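Local coordinates for glutathione S-transferase (Sulfitobacter, PDB 4GF0), which probably transfers glutathione to electrophilic substrates, as a dimeric glutathione S-transferase homolog that holds glutathione between its thioredoxin-like and helical domains, at residues Ala98-Ala103 against Leu161-Leu166; Thr12-Val17 against Arg53-Leu57; His110-Met114 against Met129-Val133. The contacts are given in a common frame with arbitrary orientation. Residues are numbered along the deposited sequence.

Contact 1 (Ala98-Ala103 against Leu161-Leu166); sequences AMYYLA and LADPYL
Two helices of the helical domain of the glutathione transferase fold pack side by side here. A98-A103 is helical throughout, and A162-L166 is helical; the short axes run nearly parallel, 9.5 Å apart at a signed crossing angle of 22°. The nearest CA pairs are M99-A162 (CA to CA 5.6 Å) and L102-L166 (CA to CA 7.2 Å). L161 meets the sulfur of M99 (M99 SD to L161 CB 3.9 Å; M99 mtp). A162 provides a small surface, its CB 3.9 Å from A98 CB and its CA 3.9 Å from M99 CG. Y165 (chi1 -151°) reaches across: L102 CB sits over its ring face in a CH-pi contact, 4.1 Å from the centroid, and Y165 OH lies 3.3 Å from A103 CB. L166 (tp) closes the apolar seam, CD1 to L102 CD2 3.9 Å (L102 mt). Y165 also touches glutathione. Helix 68-78 packs on M99 and Y165, helix 123-148 on A98 and L166, and helix 184-194 on L166.

Contact 2 (Thr12-Val17 against Arg53-Leu57); sequences TISVAV and RVPAL. With GSH (glutathione), chain D.
The cis-proline loop of the thioredoxin fold packs against the N-terminal end of helix 14-23. The V54-P55 peptide is cis, and beyond it the chain enters the strand at A56-L57; opposite, T12 and I13 lead into the helix, with S14 nearest P55 (CA-CA 4.3 Å). Between the protein segments the contacts are van der Waals. The P55 ring rests on I13, S14 and V17, P55 CB 3.6 Å from S14 CB, P55 CD 3.8 Å from I13 CG2 and P55 CG 4.0 Å from V17 CG2, while V54 CG2 lies 3.5 Å from T12 OG1. Within T12-V17, V15 N bonds to T12 O (3.1 Å), A16 N to I13 O (3.0 Å), and S14 OG, in the p rotamer, donates to T12 OG1 (2.6 Å). Hydrogen bonds from R53 and V54 reach glutathione. V54 pairs with the cysteinyl backbone as a neighbouring strand would, V54 N to GSH O2 at 3.0 Å and GSH N2 to V54 O at 2.9 Å, the substrate-binding use of this loop in glutathione transferases. R53 NH1 donates to the gamma-glutamyl oxygen OE1 (3.0 Å). Glutathione is also hydrogen-bonded to E67, T68, Q40 and R118. The cysteinyl sulfur points at T12 and I13, GSH SG2 3.4 Å from I13 N and 3.6 Å from T12 CB.

Contact 3 (His110-Met114 against Met129-Val133); sequences HAHKM and MTAQV
This is a contact between two consecutive helices of the all-helical C-terminal domain of the glutathione transferase fold, made where the C-terminal end of helix 89-111 comes against helix 123-148 at the dimer interface. Near the end of helix 89-111, K113 N is bonded to H110 O at 3.0 Å, whereas M129-V133 is helical throughout. K113 stands opposite T130 (CA-CA 4.4 Å) and H112 opposite M129 (CA-CA 6.0 Å), so backbone comes close to backbone. V133, chi1 t, makes an apolar contact through its CG2, 3.8 Å from K113 CB; the same V133 CG2 packs on backbone, 3.7 Å from K113 N. K113 (ttpt) starts sideways and its end leads away, the amine forming a salt bridge with D176. D176 is also hydrogen-bonded to H110 ND1. At the other end, M129 (mtm) directs its sulfur at the rim of the H112 imidazole, M129 SD 3.7 Å from H112 CD2 and 4.9 Å from the ring centroid, a sulfur-aromatic contact at the ring edge. H112 ND1 is bonded to V108 O, and its NE2 to NE2 of H112 of the second subunit, where M129 also packs on M129 of that subunit. T130 OG1 lies 2.9 Å from K113 O, but F126 O is also within reach of its one proton.

In the fold
Along the chain contact 2 closes first, within the thioredoxin-like N-terminal domain, and contact 3 is nested inside the loop closed by contact 1, both in the helical domain. Contacts 1 and 2 have centres 13 Å apart and touch: Y165 CE1 lies 3.6 Å from I13 CD1, and P164 CB 3.5 Å from A16 O. Contact 3 is about 20 Å, centre to centre, from each of the others and touches neither. Helix 89-111 runs from contact 1, near the centre of the chain, to contact 3, about 17 Å from it (centre to centre). Contacts 1 and 2 thus join the two domains at the glutathione site; contacts 1 and 3 both meet the second subunit, contact 3 at the helix's C-terminal end.

Contact 1 (Ala98-Ala103 against Leu161-Leu166)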
loop_
_atom_site.group_PDB
_atom_site.type_symbol
_atom_site.label_atom_id
_atom_site.label_comp_id
_atom_site.label_asym_id
_atom_site.label_seq_id
_atom_site.Cartn_x
_atom_site.Cartn_y
_atom_site.Cartn_z
ATOM N N ALA A 98 9.341 0.889 -3.182
ATOM C CA ALA A 98 8.969 -0.085 -4.202
ATOM C C ALA A 98 7.653 -0.745 -3.816
ATOM O O ALA A 98 6.771 -0.926 -4.656
ATOM C CB ALA A 98 10.061 -1.137 -4.360
ATOM N N MET A 99 7.517 -1.091 -2.541
ATOM C CA MET A 99 6.308 -1.768 -2.065
ATOM C C MET A 99 5.066 -0.885 -2.185
ATOM O O MET A 99 4.028 -1.331 -2.660
ATOM C CB MET A 99 6.493 -2.286 -0.636
ATOM C CG MET A 99 7.616 -3.316 -0.526
ATOM S SD MET A 99 8.219 -3.519 1.171
ATOM C CE MET A 99 6.788 -4.244 1.950
ATOM N N TYR A 100 5.168 0.369 -1.769
ATOM C CA TYR A 100 4.019 1.261 -1.889
ATOM C C TYR A 100 3.695 1.578 -3.337
ATOM O O TYR A 100 2.526 1.757 -3.671
ATOM C CB TYR A 100 4.211 2.545 -1.083
ATOM C CG TYR A 100 3.842 2.381 0.378
ATOM C CD1 TYR A 100 2.539 2.576 0.808
ATOM C CD2 TYR A 100 4.799 2.034 1.320
ATOM C CE1 TYR A 100 2.190 2.429 2.143
ATOM C CE2 TYR A 100 4.462 1.876 2.661
ATOM C CZ TYR A 100 3.158 2.084 3.060
ATOM O OH TYR A 100 2.824 1.949 4.380
ATOM N N TYR A 101 4.714 1.657 -4.193
ATOM C CA TYR A 101 4.468 1.847 -5.625
ATOM C C TYR A 101 3.640 0.687 -6.176
ATOM O O TYR A 101 2.692 0.877 -6.942
ATOM C CB TYR A 101 5.777 1.962 -6.418
ATOM C CG TYR A 101 5.532 2.082 -7.902
ATOM C CD1 TYR A 101 5.169 3.294 -8.462
ATOM C CD2 TYR A 101 5.640 0.978 -8.734
ATOM C CE1 TYR A 101 4.931 3.414 -9.811
ATOM C CE2 TYR A 101 5.406 1.091 -10.102
ATOM C CZ TYR A 101 5.055 2.313 -10.626
ATOM O OH TYR A 101 4.812 2.441 -11.973
ATOM N N LEU A 102 4.017 -0.527 -5.800
ATOM C CA LEU A 102 3.276 -1.699 -6.240
ATOM C C LEU A 102 1.843 -1.659 -5.699
ATOM O O LEU A 102 0.891 -1.908 -6.442
ATOM C CB LEU A 102 4.000 -2.990 -5.812
ATOM C CG LEU A 102 5.361 -3.169 -6.509
ATOM C CD1 LEU A 102 6.078 -4.397 -5.933
ATOM C CD2 LEU A 102 5.232 -3.300 -8.027
ATOM N N ALA A 103 1.691 -1.310 -4.424
ATOM C CA ALA A 103 0.370 -1.269 -3.786
ATOM C C ALA A 103 -0.562 -0.202 -4.355
ATOM O O ALA A 103 -1.769 -0.428 -4.471
ATOM C CB ALA A 103 0.515 -1.066 -2.269
ATOM N N LEU A 161 12.085 -7.544 1.295
ATOM C CA LEU A 161 10.634 -7.647 1.147
ATOM C C LEU A 161 10.087 -7.141 -0.179
ATOM O O LEU A 161 9.015 -7.573 -0.602
ATOM C CB LEU A 161 9.914 -6.877 2.255
ATOM C CG LEU A 161 10.118 -7.342 3.687
ATOM C CD1 LEU A 161 9.287 -6.399 4.560
ATOM C CD2 LEU A 161 9.677 -8.808 3.865
ATOM N N ALA A 162 10.795 -6.224 -0.833
ATOM C CA ALA A 162 10.281 -5.683 -2.084
ATOM C C ALA A 162 10.259 -6.751 -3.170
ATOM O O ALA A 162 9.449 -6.691 -4.090
ATOM C CB ALA A 162 11.087 -4.471 -2.541
ATOM N N ASP A 163 11.135 -7.744 -3.046
ATOM C CA ASP A 163 11.309 -8.742 -4.096
ATOM C C ASP A 163 10.144 -9.731 -4.270
ATOM O O ASP A 163 9.686 -9.923 -5.396
ATOM C CB ASP A 163 12.667 -9.434 -3.957
ATOM C CG ASP A 163 13.813 -8.454 -4.094
ATOM O OD1 ASP A 163 13.872 -7.779 -5.148
ATOM O OD2 ASP A 163 14.624 -8.331 -3.141
ATOM N N PRO A 164 9.646 -10.342 -3.179
ATOM C CA PRO A 164 8.469 -11.195 -3.390
ATOM C C PRO A 164 7.288 -10.406 -3.933
ATOM O O PRO A 164 6.542 -10.899 -4.773
ATOM C CB PRO A 164 8.123 -11.662 -1.974
ATOM C CG PRO A 164 9.424 -11.642 -1.260
ATOM C CD PRO A 164 10.153 -10.452 -1.796
ATOM N N TYR A 165 7.122 -9.191 -3.427
ATOM C CA TYR A 165 6.066 -8.300 -3.878
ATOM C C TYR A 165 6.215 -8.031 -5.376
ATOM O O TYR A 165 5.257 -8.202 -6.141
ATOM C CB TYR A 165 6.119 -6.988 -3.075
ATOM C CG TYR A 165 4.801 -6.278 -2.898
ATOM C CD1 TYR A 165 3.765 -6.425 -3.819
ATOM C CD2 TYR A 165 4.599 -5.433 -1.817
ATOM C CE1 TYR A 165 2.544 -5.753 -3.651
ATOM C CE2 TYR A 165 3.397 -4.773 -1.636
ATOM C CZ TYR A 165 2.380 -4.926 -2.552
ATOM O OH TYR A 165 1.202 -4.242 -2.345
ATOM N N LEU A 166 7.414 -7.645 -5.810
ATOM C CA LEU A 166 7.635 -7.314 -7.222
ATOM C C LEU A 166 7.490 -8.544 -8.099
ATOM O O LEU A 166 6.944 -8.473 -9.193
ATOM C CB LEU A 166 9.020 -6.691 -7.421
ATOM C CG LEU A 166 9.349 -6.288 -8.859
ATOM C CD1 LEU A 166 8.403 -5.184 -9.329
ATOM C CD2 LEU A 166 10.805 -5.838 -8.930
#

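Contact 2 (Thr12-Val17 against Arg53-Leu57)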
loop_
_atom_site.group_PDB
_atom_site.type_symbol
_atom_site.label_atom_id
_atom_site.label_comp_id
_atom_site.label_asym_id
_atom_site.label_seq_id
_atom_site.Cartn_x
_atom_site.Cartn_y
_atom_site.Cartn_z
ATOM N N THR A 12 -2.451 -14.791 -7.125
ATOM C CA THR A 12 -2.761 -13.457 -6.606
ATOM C C THR A 12 -1.619 -12.892 -5.776
ATOM O O THR A 12 -0.621 -13.579 -5.494
ATOM C CB THR A 12 -4.065 -13.438 -5.771
ATOM O OG1 THR A 12 -3.880 -14.182 -4.559
ATOM C CG2 THR A 12 -5.228 -14.032 -6.567
ATOM N N ILE A 13 -1.791 -11.646 -5.344
ATOM C CA ILE A 13 -0.763 -10.945 -4.590
ATOM C C ILE A 13 -0.485 -11.592 -3.228
ATOM O O ILE A 13 0.594 -11.402 -2.654
ATOM C CB ILE A 13 -1.114 -9.446 -4.420
ATOM C CG1 ILE A 13 0.135 -8.626 -4.086
ATOM C CG2 ILE A 13 -2.234 -9.256 -3.381
ATOM C CD1 ILE A 13 1.226 -8.747 -5.155
ATOM N N SER A 14 -1.450 -12.356 -2.715
ATOM C CA SER A 14 -1.269 -13.085 -1.458
ATOM C C SER A 14 -0.052 -13.996 -1.502
ATOM O O SER A 14 0.529 -14.315 -0.457
ATOM C CB SER A 14 -2.510 -13.926 -1.131
ATOM O OG SER A 14 -2.855 -14.793 -2.209
ATOM N N VAL A 15 0.329 -14.438 -2.699
ATOM C CA VAL A 15 1.461 -15.346 -2.835
ATOM C C VAL A 15 2.773 -14.675 -2.409
ATOM O O VAL A 15 3.709 -15.352 -1.970
ATOM C CB VAL A 15 1.552 -15.938 -4.267
ATOM C CG1 VAL A 15 2.699 -16.920 -4.385
ATOM C CG2 VAL A 15 0.236 -16.639 -4.629
ATOM N N ALA A 16 2.836 -13.348 -2.512
ATOM C CA ALA A 16 4.026 -12.619 -2.069
ATOM C C ALA A 16 4.276 -12.863 -0.585
ATOM O O ALA A 16 5.420 -12.976 -0.143
ATOM C CB ALA A 16 3.890 -11.117 -2.346
ATOM N N VAL A 17 3.204 -12.938 0.193
ATOM C CA VAL A 17 3.354 -13.138 1.625
ATOM C C VAL A 17 3.843 -14.562 1.881
ATOM O O VAL A 17 4.713 -14.788 2.723
ATOM C CB VAL A 17 2.032 -12.842 2.369
ATOM C CG1 VAL A 17 2.204 -13.056 3.880
ATOM C CG2 VAL A 17 1.583 -11.405 2.092
ATOM N N ARG A 53 -10.789 -9.467 0.355
ATOM C CA ARG A 53 -9.592 -9.638 -0.467
ATOM C C ARG A 53 -8.652 -10.630 0.171
ATOM O O ARG A 53 -8.718 -10.868 1.380
ATOM C CB ARG A 53 -8.830 -8.314 -0.632
ATOM C CG ARG A 53 -9.666 -7.114 -0.992
ATOM C CD ARG A 53 -10.210 -7.167 -2.412
ATOM N NE ARG A 53 -10.946 -5.931 -2.688
ATOM C CZ ARG A 53 -10.355 -4.778 -2.985
ATOM N NH1 ARG A 53 -9.026 -4.719 -3.073
ATOM N NH2 ARG A 53 -11.083 -3.688 -3.200
ATOM N N VAL A 54 -7.762 -11.196 -0.639
ATOM C CA VAL A 54 -6.610 -11.921 -0.103
ATOM C C VAL A 54 -5.376 -11.060 -0.410
ATOM O O VAL A 54 -5.358 -10.341 -1.409
ATOM C CB VAL A 54 -6.475 -13.344 -0.716
ATOM C CG1 VAL A 54 -7.656 -14.215 -0.309
ATOM C CG2 VAL A 54 -6.378 -13.268 -2.236
ATOM N N PRO A 55 -4.339 -11.117 0.437
ATOM C CA PRO A 55 -4.142 -11.987 1.605
ATOM C C PRO A 55 -4.811 -11.507 2.884
ATOM O O PRO A 55 -5.109 -10.319 3.043
ATOM C CB PRO A 55 -2.629 -11.934 1.806
ATOM C CG PRO A 55 -2.272 -10.518 1.359
ATOM C CD PRO A 55 -3.141 -10.302 0.154
ATOM N N ALA A 56 -5.012 -12.450 3.803
ATOM C CA ALA A 56 -5.242 -12.118 5.202
ATOM C C ALA A 56 -4.377 -13.090 5.978
ATOM O O ALA A 56 -4.133 -14.217 5.530
ATOM C CB ALA A 56 -6.722 -12.277 5.577
ATOM N N LEU A 57 -3.908 -12.662 7.140
ATOM C CA LEU A 57 -3.043 -13.508 7.950
ATOM C C LEU A 57 -3.625 -13.625 9.342
ATOM O O LEU A 57 -3.921 -12.614 9.982
ATOM C CB LEU A 57 -1.643 -12.891 8.030
ATOM C CG LEU A 57 -0.543 -13.743 8.667
ATOM C CD1 LEU A 57 -0.157 -14.903 7.727
ATOM C CD2 LEU A 57 0.664 -12.856 8.986
HETATM N N1 GSH D . -4.416 -3.613 -1.271
HETATM C CA1 GSH D . -4.622 -5.037 -1.132
HETATM C C1 GSH D . -3.341 -5.702 -0.743
HETATM O O11 GSH D . -3.352 -6.697 0.032
HETATM O O12 GSH D . -2.246 -5.286 -1.209
HETATM C CB1 GSH D . -5.074 -5.627 -2.447
HETATM C CG1 GSH D . -5.725 -6.978 -2.140
HETATM C CD1 GSH D . -6.437 -7.493 -3.396
HETATM O OE1 GSH D . -7.117 -6.738 -4.093
HETATM N N2 GSH D . -6.291 -8.900 -3.756
HETATM C CA2 GSH D . -6.962 -9.404 -4.929
HETATM C C2 GSH D . -8.321 -9.890 -4.499
HETATM O O2 GSH D . -8.501 -10.328 -3.370
HETATM C CB2 GSH D . -6.200 -10.537 -5.539
HETATM S SG2 GSH D . -4.655 -9.938 -6.202
HETATM N N3 GSH D . -9.459 -9.836 -5.407
HETATM C CA3 GSH D . -10.749 -10.331 -4.939
HETATM C C3 GSH D . -11.882 -9.462 -5.427
HETATM O O31 GSH D . -11.653 -8.292 -5.849
HETATM O O32 GSH D . -13.076 -9.900 -5.396
#

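Contact 3 (His110-Met114 against Met129-Val133)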
loop_
_atom_site.group_PDB
_atom_site.type_symbol
_atom_site.label_atom_id
_atom_site.label_comp_id
_atom_site.label_asym_id
_atom_site.label_seq_id
_atom_site.Cartn_x
_atom_site.Cartn_y
_atom_site.Cartn_z
ATOM N N HIS A 110 -3.277 -3.133 -12.728
ATOM C CA HIS A 110 -3.680 -4.502 -13.051
ATOM C C HIS A 110 -5.142 -4.751 -12.671
ATOM O O HIS A 110 -5.865 -5.442 -13.383
ATOM C CB HIS A 110 -2.776 -5.499 -12.325
ATOM C CG HIS A 110 -3.246 -6.913 -12.400
ATOM N ND1 HIS A 110 -3.088 -7.702 -13.518
ATOM C CD2 HIS A 110 -3.861 -7.702 -11.473
ATOM C CE1 HIS A 110 -3.589 -8.906 -13.290
ATOM N NE2 HIS A 110 -4.063 -8.923 -12.051
ATOM N N ALA A 111 -5.565 -4.166 -11.552
ATOM C CA ALA A 111 -6.897 -4.401 -10.997
ATOM C C ALA A 111 -7.991 -3.871 -11.906
ATOM O O ALA A 111 -9.137 -4.320 -11.832
ATOM C CB ALA A 111 -7.017 -3.773 -9.614
ATOM N N HIS A 112 -7.640 -2.926 -12.769
ATOM C CA HIS A 112 -8.621 -2.368 -13.698
ATOM C C HIS A 112 -8.991 -3.331 -14.822
ATOM O O HIS A 112 -9.924 -3.070 -15.592
ATOM C CB HIS A 112 -8.143 -1.024 -14.259
ATOM C CG HIS A 112 -8.291 0.108 -13.301
ATOM N ND1 HIS A 112 -7.472 0.274 -12.193
ATOM C CD2 HIS A 112 -9.187 1.120 -13.250
ATOM C CE1 HIS A 112 -7.848 1.347 -11.529
ATOM N NE2 HIS A 112 -8.888 1.883 -12.152
ATOM N N LYS A 113 -8.274 -4.445 -14.926
ATOM C CA LYS A 113 -8.591 -5.432 -15.952
ATOM C C LYS A 113 -9.882 -6.182 -15.640
ATOM O O LYS A 113 -10.757 -6.304 -16.505
ATOM C CB LYS A 113 -7.442 -6.430 -16.143
ATOM C CG LYS A 113 -7.674 -7.391 -17.307
ATOM C CD LYS A 113 -6.409 -8.150 -17.692
ATOM C CE LYS A 113 -6.118 -9.297 -16.751
ATOM N NZ LYS A 113 -4.960 -10.111 -17.236
ATOM N N MET A 114 -9.992 -6.682 -14.411
ATOM C CA MET A 114 -11.113 -7.525 -14.005
ATOM C C MET A 114 -12.014 -6.928 -12.924
ATOM O O MET A 114 -13.131 -7.408 -12.719
ATOM C CB MET A 114 -10.601 -8.881 -13.506
ATOM C CG MET A 114 -9.895 -9.726 -14.550
ATOM S SD MET A 114 -10.961 -10.115 -15.956
ATOM C CE MET A 114 -10.192 -11.619 -16.562
ATOM N N MET A 129 -11.580 0.527 -19.678
ATOM C CA MET A 129 -10.521 0.343 -18.683
ATOM C C MET A 129 -9.702 -0.920 -18.958
ATOM O O MET A 129 -8.474 -0.927 -18.839
ATOM C CB MET A 129 -11.106 0.323 -17.259
ATOM C CG MET A 129 -11.705 1.677 -16.830
ATOM S SD MET A 129 -12.350 1.694 -15.139
ATOM C CE MET A 129 -13.732 0.558 -15.302
ATOM N N THR A 130 -10.386 -1.993 -19.325
ATOM C CA THR A 130 -9.714 -3.246 -19.637
ATOM C C THR A 130 -8.737 -3.071 -20.806
ATOM O O THR A 130 -7.618 -3.583 -20.769
ATOM C CB THR A 130 -10.745 -4.345 -19.933
ATOM O OG1 THR A 130 -11.475 -4.621 -18.728
ATOM C CG2 THR A 130 -10.068 -5.618 -20.429
ATOM N N ALA A 131 -9.144 -2.308 -21.817
ATOM C CA ALA A 131 -8.322 -2.113 -23.012
ATOM C C ALA A 131 -7.020 -1.356 -22.734
ATOM O O ALA A 131 -6.056 -1.474 -23.495
ATOM C CB ALA A 131 -9.126 -1.416 -24.106
ATOM N N GLN A 132 -6.987 -0.586 -21.648
ATOM C CA GLN A 132 -5.822 0.237 -21.340
ATOM C C GLN A 132 -4.755 -0.514 -20.551
ATOM O O GLN A 132 -3.628 -0.036 -20.441
ATOM C CB GLN A 132 -6.217 1.490 -20.551
ATOM C CG GLN A 132 -7.369 2.277 -21.137
ATOM C CD GLN A 132 -7.229 2.514 -22.626
ATOM O OE1 GLN A 132 -6.144 2.823 -23.126
ATOM N NE2 GLN A 132 -8.335 2.365 -23.348
ATOM N N VAL A 133 -5.108 -1.676 -20.010
ATOM C CA VAL A 133 -4.203 -2.425 -19.126
ATOM C C VAL A 133 -2.836 -2.791 -19.737
ATOM O O VAL A 133 -1.815 -2.698 -19.050
ATOM C CB VAL A 133 -4.897 -3.674 -18.506
ATOM C CG1 VAL A 133 -3.916 -4.502 -17.669
ATOM C CG2 VAL A 133 -6.063 -3.244 -17.628
#